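Local coordinates for major capsid protein (Human herpesvirus 1, PDB 1NO7) that builds the capsid shell of herpes simplex virus as its major capsid protein, represented by the large protease-resistant upper domain, at residues D169-P174 with M490-L495; R374-G379 with P507-A512; C211-N216 with A238-L243. One frame throughout, in Å; residues are numbered along the deposited sequence.

How the interactions relate
Following the chain from the N terminus, 169-174 leaves helix 158-169 and opens interaction 1, which closes only at 490-495, some 316 residues later. Within that span interaction 3 closes a short local loop, bringing helix 234-256 back onto 211-216. Interaction 2 opens at 374-379, still inside the span, and closes at 507-512, beyond it, so interactions 1 and 2 cross. Interaction 1 touches both others: Asp169 forms a salt bridge with Arg374, and Tyr173 OH probably hydrogen-bonds Ala213 O. Interactions 2 and 3 stay apart, with nearest atoms about 7 Å from each other. Interaction 1 thus links the helical region held by interaction 3 to the small antiparallel sheet bordered by interaction 2.

Interaction 1 (D169-P174 with M490-L495); sequences DDRNYP and MAPQHL
Gln493 approaches Arg171 and Tyr173 by a bent chain: chi1 (-69°) places CG beside its backbone N, anti to the carbonyl carbon, and the bend at chi2 brings CD toward Arg171 O. In Tyr173, CG is anti to the backbone N (chi1 175°). The contact joins the loop after helix 158-169 to the loop after strand 486-489. Ala491 packs CB against the chain just past the helix end, 3.1 Å from Asp170 O. Alongside, Pro492 CD lies over one face of the Arg171 guanidinium, whose NH1 reaches back weakly to Asp169 O. The Gln493 amide approaches two carbonyls, with NE2 3.2 Å from Tyr173 O, but at a poor angle. Met490 SD stands 5.2 Å from the centroid of the Tyr173 ring, a Met-aromatic contact, while Tyr173 OH probably hydrogen-bonds Ala213 O. The first loop is shaped from within by an Asx turn, Asn172 N donating to Asp170 OD2 from above the carboxylate plane; Asp170 OD1 bonds Tyr205 OH. No hydrogen bond crosses between the two segments. Gln493 OE1 facing Arg171 O is a doubtful detail at 2.9 Å resolution, where amide O and N are hard to distinguish. Cohesion across this join therefore rests mainly on van der Waals and sulfur-aromatic packing, while polar groups of 169-174 shape that loop or reach Arg374, Tyr205 and Ala213.

Interaction 2 (R374-G379 with P507-A512); sequences RCCTAG and PLPVHA
Pro507 sits across from Ala378 as an antiparallel non-hydrogen-bonded pair, the last step of pairing between strand 505-507 and strand 376-380. Their side chains diverge, yet Ala378 CB still rests 3.8 Å from Pro507 CA. Leu508 follows and supplies the backbone bond: its N donates to Thr377 O over 3.1 Å at an N-H...O angle of 159°, meeting a lone pair in the carbonyl plane. With prolines at 507 and 509 lacking an N-H, Leu508 is the sole main-chain donor of that triplet. The carbonyl of the same residue takes a second, weak bond from Thr377 OG1 at 2.8 Å. Thr377 can reach it because OG1 lies between its own backbone N and carbonyl carbon (chi1 77°). Leu508 thus exchanges bonds with one threonine, receiving from its side chain and giving to its main chain, while its own side chain turns to Met51 and Gln52 of helix 48-56. At Pro509 the ring carbon CG meets Cys376 SG at 4.0 Å, an apolar touch on the earlier part of the strand. Val510 then carries CG2 to within 3.9 Å of Thr377 CG2, the two side chains crossing at about a right angle. Leu483 of strand 478-483 packs on both. On its other edge strand 376-380 pairs with 486-489, so it is the middle strand of the small sheet. The chemistry is that of a strand running out: a single good backbone bond, one weak hydroxyl bond, and buried apolar packing as the chain turns away.

Interaction 3 (C211-N216 with A238-L243); sequences CAAFVN and AVYRDL
Tyr240 reaches from helix 234-256 into the bend of 211-216, the loop linking helices 195-208 and 218-226, so the setting is one of helical packing in which an aromatic side chain joins a helix to an interhelical loop. CB does not point straight at the loop, but the end of the side chain comes nearer. CG sits beside the Tyr240 backbone N, anti to the carbonyl carbon (chi1 -77°), and from there the ring extends outward until its far end arrives among the loop residues. Val224 and Val225 of helix 218-226 pack on this side chain. Further out, CE1 comes within 3.9 Å of Ala212 CA. CZ is next, 3.8 Å from Ala212 CB, a methyl that approaches the ring obliquely. The same methyl touches Val239 CG1 at 3.9 Å, so one alanine receives two consecutive helix residues. Val239 itself continues onto Thr160 and Ala163 of helix 158-169 and onto Trp206 of helix 195-208. At the tip, OH meets the turn of the loop: Phe214 N donates to it over 2.8 Å at an N-H...O angle of 138°, from near the plane of the ring. The exact place of this oxygen is doubtful, since it is modelled too close to Ala213, and no more should be read into that approach. The bond would satisfy a buried backbone N-H with a side-chain oxygen. Beyond, the Phe214 ring meets that of Phe177, planes about 20° apart, and the Tyr240 OH stands at the edge of the Phe214 ring, 4.5 Å from CD1.

Interaction 1 (D169-P174 with M490-L495)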
loop_
_atom_site.group_PDB
_atom_site.type_symbol
_atom_site.label_atom_id
_atom_site.label_comp_id
_atom_site.label_asym_id
_atom_site.label_seq_id
_atom_site.Cartn_x
_atom_site.Cartn_y
_atom_site.Cartn_z
ATOM N N ASP A 169 -2.808 1.228 -15.534
ATOM C CA ASP A 169 -4.044 1.383 -16.279
ATOM C C ASP A 169 -4.444 0.124 -17.029
ATOM O O ASP A 169 -5.531 0.079 -17.607
ATOM C CB ASP A 169 -3.928 2.525 -17.284
ATOM C CG ASP A 169 -3.448 3.807 -16.652
ATOM O OD1 ASP A 169 -3.937 4.156 -15.552
ATOM O OD2 ASP A 169 -2.586 4.473 -17.265
ATOM N N ASP A 170 -3.577 -0.890 -17.036
ATOM C CA ASP A 170 -3.869 -2.145 -17.742
ATOM C C ASP A 170 -4.914 -2.988 -17.005
ATOM O O ASP A 170 -4.672 -3.467 -15.881
ATOM C CB ASP A 170 -2.587 -2.968 -17.934
ATOM C CG ASP A 170 -2.824 -4.270 -18.701
ATOM O OD1 ASP A 170 -1.848 -5.028 -18.898
ATOM O OD2 ASP A 170 -3.977 -4.537 -19.107
ATOM N N ARG A 171 -6.071 -3.154 -17.654
ATOM C CA ARG A 171 -7.186 -3.926 -17.113
ATOM C C ARG A 171 -6.962 -5.420 -17.342
ATOM O O ARG A 171 -7.642 -6.253 -16.733
ATOM C CB ARG A 171 -8.500 -3.507 -17.777
ATOM C CG ARG A 171 -8.353 -2.429 -18.835
ATOM C CD ARG A 171 -8.212 -1.038 -18.221
ATOM N NE ARG A 171 -9.438 -0.591 -17.560
ATOM C CZ ARG A 171 -9.612 0.620 -17.038
ATOM N NH1 ARG A 171 -8.637 1.518 -17.094
ATOM N NH2 ARG A 171 -10.765 0.935 -16.464
ATOM N N ASN A 172 -6.010 -5.750 -18.215
ATOM C CA ASN A 172 -5.690 -7.138 -18.542
ATOM C C ASN A 172 -4.353 -7.566 -17.954
ATOM O O ASN A 172 -3.789 -8.584 -18.346
ATOM C CB ASN A 172 -5.650 -7.321 -20.058
ATOM C CG ASN A 172 -6.952 -6.929 -20.722
ATOM O OD1 ASN A 172 -8.020 -7.458 -20.392
ATOM N ND2 ASN A 172 -6.873 -5.995 -21.669
ATOM N N TYR A 173 -3.850 -6.776 -17.015
ATOM C CA TYR A 173 -2.575 -7.058 -16.357
ATOM C C TYR A 173 -2.576 -8.499 -15.826
ATOM O O TYR A 173 -3.362 -8.849 -14.940
ATOM C CB TYR A 173 -2.374 -6.044 -15.221
ATOM C CG TYR A 173 -1.162 -6.237 -14.333
ATOM C CD1 TYR A 173 0.111 -5.765 -14.713
ATOM C CD2 TYR A 173 -1.301 -6.843 -13.077
ATOM C CE1 TYR A 173 1.225 -5.894 -13.838
ATOM C CE2 TYR A 173 -0.208 -6.982 -12.200
ATOM C CZ TYR A 173 1.053 -6.508 -12.577
ATOM O OH TYR A 173 2.112 -6.659 -11.682
ATOM N N PRO A 174 -1.680 -9.347 -16.359
ATOM C CA PRO A 174 -1.578 -10.749 -15.951
ATOM C C PRO A 174 -1.784 -10.970 -14.457
ATOM O O PRO A 174 -0.972 -10.546 -13.625
ATOM C CB PRO A 174 -0.177 -11.153 -16.436
ATOM C CG PRO A 174 0.567 -9.863 -16.481
ATOM C CD PRO A 174 -0.465 -8.947 -17.088
ATOM N N MET A 490 -4.039 -2.616 -8.456
ATOM C CA MET A 490 -3.737 -1.477 -9.400
ATOM C C MET A 490 -4.881 -0.963 -10.266
ATOM O O MET A 490 -5.549 0.002 -9.918
ATOM C CB MET A 490 -2.646 -1.911 -10.364
ATOM C CG MET A 490 -1.352 -2.392 -9.743
ATOM S SD MET A 490 0.099 -1.909 -10.708
ATOM C CE MET A 490 -0.626 -1.774 -12.341
ATOM N N ALA A 491 -5.131 -1.659 -11.373
ATOM C CA ALA A 491 -6.237 -1.321 -12.260
ATOM C C ALA A 491 -7.308 -2.261 -11.728
ATOM O O ALA A 491 -6.997 -3.140 -10.929
ATOM C CB ALA A 491 -5.888 -1.667 -13.708
ATOM N N PRO A 492 -8.574 -2.077 -12.129
ATOM C CA PRO A 492 -9.654 -2.955 -11.654
ATOM C C PRO A 492 -9.924 -4.041 -12.699
ATOM O O PRO A 492 -10.492 -3.741 -13.757
ATOM C CB PRO A 492 -10.826 -1.995 -11.522
ATOM C CG PRO A 492 -10.643 -1.116 -12.731
ATOM C CD PRO A 492 -9.127 -0.875 -12.780
ATOM N N GLN A 493 -9.519 -5.284 -12.419
ATOM C CA GLN A 493 -9.700 -6.399 -13.368
ATOM C C GLN A 493 -11.167 -6.675 -13.694
ATOM O O GLN A 493 -12.061 -6.275 -12.940
ATOM C CB GLN A 493 -9.055 -7.675 -12.819
ATOM C CG GLN A 493 -7.528 -7.677 -12.744
ATOM C CD GLN A 493 -6.882 -7.687 -14.110
ATOM O OE1 GLN A 493 -7.351 -8.372 -15.020
ATOM N NE2 GLN A 493 -5.791 -6.939 -14.261
ATOM N N HIS A 494 -11.410 -7.370 -14.808
ATOM C CA HIS A 494 -12.782 -7.671 -15.227
ATOM C C HIS A 494 -13.678 -8.240 -14.132
ATOM O O HIS A 494 -13.398 -9.298 -13.569
ATOM C CB HIS A 494 -12.812 -8.645 -16.399
ATOM C CG HIS A 494 -14.197 -9.099 -16.754
ATOM N ND1 HIS A 494 -15.072 -8.324 -17.486
ATOM C CD2 HIS A 494 -14.869 -10.234 -16.446
ATOM C CE1 HIS A 494 -16.220 -8.966 -17.619
ATOM N NE2 HIS A 494 -16.122 -10.128 -16.998
ATOM N N LEU A 495 -14.784 -7.541 -13.892
ATOM C CA LEU A 495 -15.779 -7.889 -12.882
ATOM C C LEU A 495 -15.908 -9.349 -12.428
ATOM O O LEU A 495 -15.536 -9.666 -11.299
ATOM C CB LEU A 495 -17.150 -7.353 -13.320
ATOM C CG LEU A 495 -17.335 -5.828 -13.205
ATOM C CD1 LEU A 495 -16.301 -5.087 -14.049
ATOM C CD2 LEU A 495 -18.745 -5.456 -13.641
#

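Interaction 2 (R374-G379 with P507-A512)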
loop_
_atom_site.group_PDB
_atom_site.type_symbol
_atom_site.label_atom_id
_atom_site.label_comp_id
_atom_site.label_asym_id
_atom_site.label_seq_id
_atom_site.Cartn_x
_atom_site.Cartn_y
_atom_site.Cartn_z
ATOM N N ARG A 374 -7.484 5.450 -8.844
ATOM C CA ARG A 374 -8.119 4.265 -9.414
ATOM C C ARG A 374 -7.250 3.073 -9.040
ATOM O O ARG A 374 -6.374 2.691 -9.820
ATOM C CB ARG A 374 -8.184 4.357 -10.939
ATOM C CG ARG A 374 -8.798 5.629 -11.495
ATOM C CD ARG A 374 -8.710 5.641 -13.026
ATOM N NE ARG A 374 -7.353 5.348 -13.495
ATOM C CZ ARG A 374 -6.296 6.131 -13.281
ATOM N NH1 ARG A 374 -6.439 7.266 -12.608
ATOM N NH2 ARG A 374 -5.089 5.770 -13.717
ATOM N N CYS A 375 -7.474 2.500 -7.858
ATOM C CA CYS A 375 -6.702 1.345 -7.384
ATOM C C CYS A 375 -7.041 1.147 -5.923
ATOM O O CYS A 375 -7.555 2.068 -5.288
ATOM C CB CYS A 375 -5.203 1.590 -7.506
ATOM S SG CYS A 375 -4.578 2.573 -6.162
ATOM N N CYS A 376 -6.723 -0.021 -5.365
ATOM C CA CYS A 376 -7.092 -0.295 -3.971
ATOM C C CYS A 376 -6.353 -1.433 -3.252
ATOM O O CYS A 376 -6.067 -2.484 -3.854
ATOM C CB CYS A 376 -8.592 -0.579 -3.912
ATOM S SG CYS A 376 -9.016 -1.815 -2.687
ATOM N N THR A 377 -6.081 -1.233 -1.958
ATOM C CA THR A 377 -5.380 -2.244 -1.166
ATOM C C THR A 377 -6.321 -3.383 -0.840
ATOM O O THR A 377 -7.525 -3.164 -0.632
ATOM C CB THR A 377 -4.847 -1.674 0.162
ATOM O OG1 THR A 377 -5.909 -1.531 1.124
ATOM C CG2 THR A 377 -4.203 -0.327 -0.088
ATOM N N ALA A 378 -5.765 -4.593 -0.795
ATOM C CA ALA A 378 -6.546 -5.795 -0.495
ATOM C C ALA A 378 -5.727 -6.839 0.254
ATOM O O ALA A 378 -4.489 -6.892 0.136
ATOM C CB ALA A 378 -7.104 -6.410 -1.793
ATOM N N GLY A 379 -6.440 -7.653 1.033
ATOM C CA GLY A 379 -5.822 -8.717 1.804
ATOM C C GLY A 379 -5.841 -9.953 0.923
ATOM O O GLY A 379 -6.741 -10.107 0.072
ATOM N N PRO A 507 -10.852 -7.221 -1.336
ATOM C CA PRO A 507 -10.768 -5.762 -1.166
ATOM C C PRO A 507 -10.869 -5.384 0.297
ATOM O O PRO A 507 -11.720 -5.916 1.024
ATOM C CB PRO A 507 -11.977 -5.250 -1.949
ATOM C CG PRO A 507 -12.109 -6.238 -3.050
ATOM C CD PRO A 507 -11.909 -7.558 -2.310
ATOM N N LEU A 508 -10.007 -4.468 0.724
ATOM C CA LEU A 508 -10.014 -4.008 2.110
ATOM C C LEU A 508 -9.148 -2.751 2.187
ATOM O O LEU A 508 -7.973 -2.835 2.586
ATOM C CB LEU A 508 -9.439 -5.088 3.020
ATOM C CG LEU A 508 -9.413 -4.734 4.503
ATOM C CD1 LEU A 508 -10.501 -5.544 5.232
ATOM C CD2 LEU A 508 -8.026 -5.044 5.097
ATOM N N PRO A 509 -9.714 -1.570 1.812
ATOM C CA PRO A 509 -8.998 -0.286 1.825
ATOM C C PRO A 509 -8.549 0.150 3.217
ATOM O O PRO A 509 -9.361 0.197 4.151
ATOM C CB PRO A 509 -10.017 0.693 1.233
ATOM C CG PRO A 509 -10.960 -0.179 0.465
ATOM C CD PRO A 509 -11.110 -1.354 1.389
ATOM N N VAL A 510 -7.260 0.461 3.353
ATOM C CA VAL A 510 -6.725 0.912 4.633
ATOM C C VAL A 510 -6.759 2.434 4.693
ATOM O O VAL A 510 -6.585 3.025 5.764
ATOM C CB VAL A 510 -5.252 0.492 4.831
ATOM C CG1 VAL A 510 -5.166 -0.995 5.006
ATOM C CG2 VAL A 510 -4.410 0.932 3.638
ATOM N N HIS A 511 -6.996 3.072 3.549
ATOM C CA HIS A 511 -6.989 4.522 3.515
ATOM C C HIS A 511 -7.668 5.111 2.273
ATOM O O HIS A 511 -7.576 4.561 1.171
ATOM C CB HIS A 511 -5.543 4.993 3.617
ATOM C CG HIS A 511 -5.401 6.472 3.700
ATOM N ND1 HIS A 511 -5.498 7.287 2.594
ATOM C CD2 HIS A 511 -5.190 7.289 4.758
ATOM C CE1 HIS A 511 -5.353 8.545 2.969
ATOM N NE2 HIS A 511 -5.165 8.574 4.277
ATOM N N ALA A 512 -8.359 6.233 2.467
ATOM C CA ALA A 512 -9.089 6.905 1.393
ATOM C C ALA A 512 -8.281 6.914 0.102
ATOM O O ALA A 512 -8.837 6.746 -0.985
ATOM C CB ALA A 512 -9.424 8.334 1.814
#

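Interaction 3 (C211-N216 with A238-L243)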
loop_
_atom_site.group_PDB
_atom_site.type_symbol
_atom_site.label_atom_id
_atom_site.label_comp_id
_atom_site.label_asym_id
_atom_site.label_seq_id
_atom_site.Cartn_x
_atom_site.Cartn_y
_atom_site.Cartn_z
ATOM N N CYS A 211 5.565 -2.290 -20.367
ATOM C CA CYS A 211 5.053 -1.961 -19.025
ATOM C C CYS A 211 5.806 -2.645 -17.892
ATOM O O CYS A 211 6.017 -3.863 -17.907
ATOM C CB CYS A 211 3.592 -2.364 -18.899
ATOM S SG CYS A 211 2.561 -1.655 -20.167
ATOM N N ALA A 212 6.190 -1.864 -16.891
ATOM C CA ALA A 212 6.915 -2.405 -15.752
ATOM C C ALA A 212 6.077 -3.512 -15.134
ATOM O O ALA A 212 4.902 -3.316 -14.818
ATOM C CB ALA A 212 7.168 -1.322 -14.747
ATOM N N ALA A 213 6.695 -4.677 -14.981
ATOM C CA ALA A 213 6.039 -5.850 -14.428
ATOM C C ALA A 213 5.433 -5.714 -13.028
ATOM O O ALA A 213 4.216 -5.806 -12.896
ATOM C CB ALA A 213 6.993 -7.028 -14.462
ATOM N N PHE A 214 6.230 -5.483 -11.984
ATOM C CA PHE A 214 5.613 -5.426 -10.653
ATOM C C PHE A 214 5.554 -4.084 -9.899
ATOM O O PHE A 214 5.650 -4.068 -8.657
ATOM C CB PHE A 214 6.267 -6.449 -9.739
ATOM C CG PHE A 214 6.206 -7.852 -10.259
ATOM C CD1 PHE A 214 6.909 -8.213 -11.411
ATOM C CD2 PHE A 214 5.455 -8.825 -9.590
ATOM C CE1 PHE A 214 6.874 -9.510 -11.891
ATOM C CE2 PHE A 214 5.406 -10.140 -10.060
ATOM C CZ PHE A 214 6.116 -10.486 -11.213
ATOM N N VAL A 215 5.370 -2.972 -10.618
ATOM C CA VAL A 215 5.307 -1.635 -10.000
ATOM C C VAL A 215 4.346 -1.473 -8.806
ATOM O O VAL A 215 4.435 -0.489 -8.061
ATOM C CB VAL A 215 4.887 -0.610 -11.016
ATOM C CG1 VAL A 215 5.869 -0.584 -12.151
ATOM C CG2 VAL A 215 3.489 -0.962 -11.522
ATOM N N ASN A 216 3.421 -2.414 -8.627
ATOM C CA ASN A 216 2.471 -2.318 -7.522
ATOM C C ASN A 216 3.071 -2.753 -6.165
ATOM O O ASN A 216 2.362 -2.829 -5.148
ATOM C CB ASN A 216 1.197 -3.129 -7.846
ATOM C CG ASN A 216 1.283 -4.581 -7.392
ATOM O OD1 ASN A 216 2.061 -5.382 -7.933
ATOM N ND2 ASN A 216 0.481 -4.926 -6.383
ATOM N N ALA A 238 15.847 0.095 -17.515
ATOM C CA ALA A 238 15.841 1.554 -17.388
ATOM C C ALA A 238 14.703 1.947 -16.451
ATOM O O ALA A 238 14.929 2.456 -15.346
ATOM C CB ALA A 238 15.633 2.202 -18.763
ATOM N N VAL A 239 13.479 1.684 -16.905
ATOM C CA VAL A 239 12.289 1.981 -16.130
ATOM C C VAL A 239 12.466 1.677 -14.650
ATOM O O VAL A 239 12.506 2.586 -13.818
ATOM C CB VAL A 239 11.085 1.188 -16.647
ATOM C CG1 VAL A 239 9.937 1.283 -15.658
ATOM C CG2 VAL A 239 10.662 1.727 -18.023
ATOM N N TYR A 240 12.559 0.400 -14.310
ATOM C CA TYR A 240 12.723 0.021 -12.905
ATOM C C TYR A 240 13.736 0.868 -12.118
ATOM O O TYR A 240 13.512 1.175 -10.935
ATOM C CB TYR A 240 13.112 -1.454 -12.805
ATOM C CG TYR A 240 11.937 -2.350 -13.020
ATOM C CD1 TYR A 240 11.556 -2.761 -14.307
ATOM C CD2 TYR A 240 11.154 -2.725 -11.939
ATOM C CE1 TYR A 240 10.406 -3.527 -14.498
ATOM C CE2 TYR A 240 10.022 -3.476 -12.112
ATOM C CZ TYR A 240 9.640 -3.875 -13.384
ATOM O OH TYR A 240 8.463 -4.584 -13.493
ATOM N N ARG A 241 14.846 1.226 -12.765
ATOM C CA ARG A 241 15.881 2.035 -12.126
ATOM C C ARG A 241 15.300 3.430 -11.919
ATOM O O ARG A 241 15.187 3.909 -10.786
ATOM C CB ARG A 241 17.119 2.141 -13.022
ATOM C CG ARG A 241 17.796 0.823 -13.377
ATOM C CD ARG A 241 18.679 1.015 -14.614
ATOM N NE ARG A 241 19.463 -0.170 -14.953
ATOM C CZ ARG A 241 20.440 -0.657 -14.196
ATOM N NH1 ARG A 241 20.754 -0.064 -13.053
ATOM N NH2 ARG A 241 21.110 -1.733 -14.582
ATOM N N ASP A 242 14.923 4.060 -13.034
ATOM C CA ASP A 242 14.350 5.398 -13.023
ATOM C C ASP A 242 13.361 5.532 -11.868
ATOM O O ASP A 242 13.400 6.505 -11.115
ATOM C CB ASP A 242 13.637 5.681 -14.348
ATOM C CG ASP A 242 13.663 7.149 -14.714
ATOM O OD1 ASP A 242 13.004 7.542 -15.703
ATOM O OD2 ASP A 242 14.362 7.914 -14.012
ATOM N N LEU A 243 12.484 4.543 -11.724
ATOM C CA LEU A 243 11.497 4.573 -10.654
ATOM C C LEU A 243 12.190 4.857 -9.328
ATOM O O LEU A 243 11.948 5.878 -8.697
ATOM C CB LEU A 243 10.775 3.238 -10.558
ATOM C CG LEU A 243 9.263 3.336 -10.370
ATOM C CD1 LEU A 243 8.643 3.506 -11.750
ATOM C CD2 LEU A 243 8.699 2.072 -9.703
#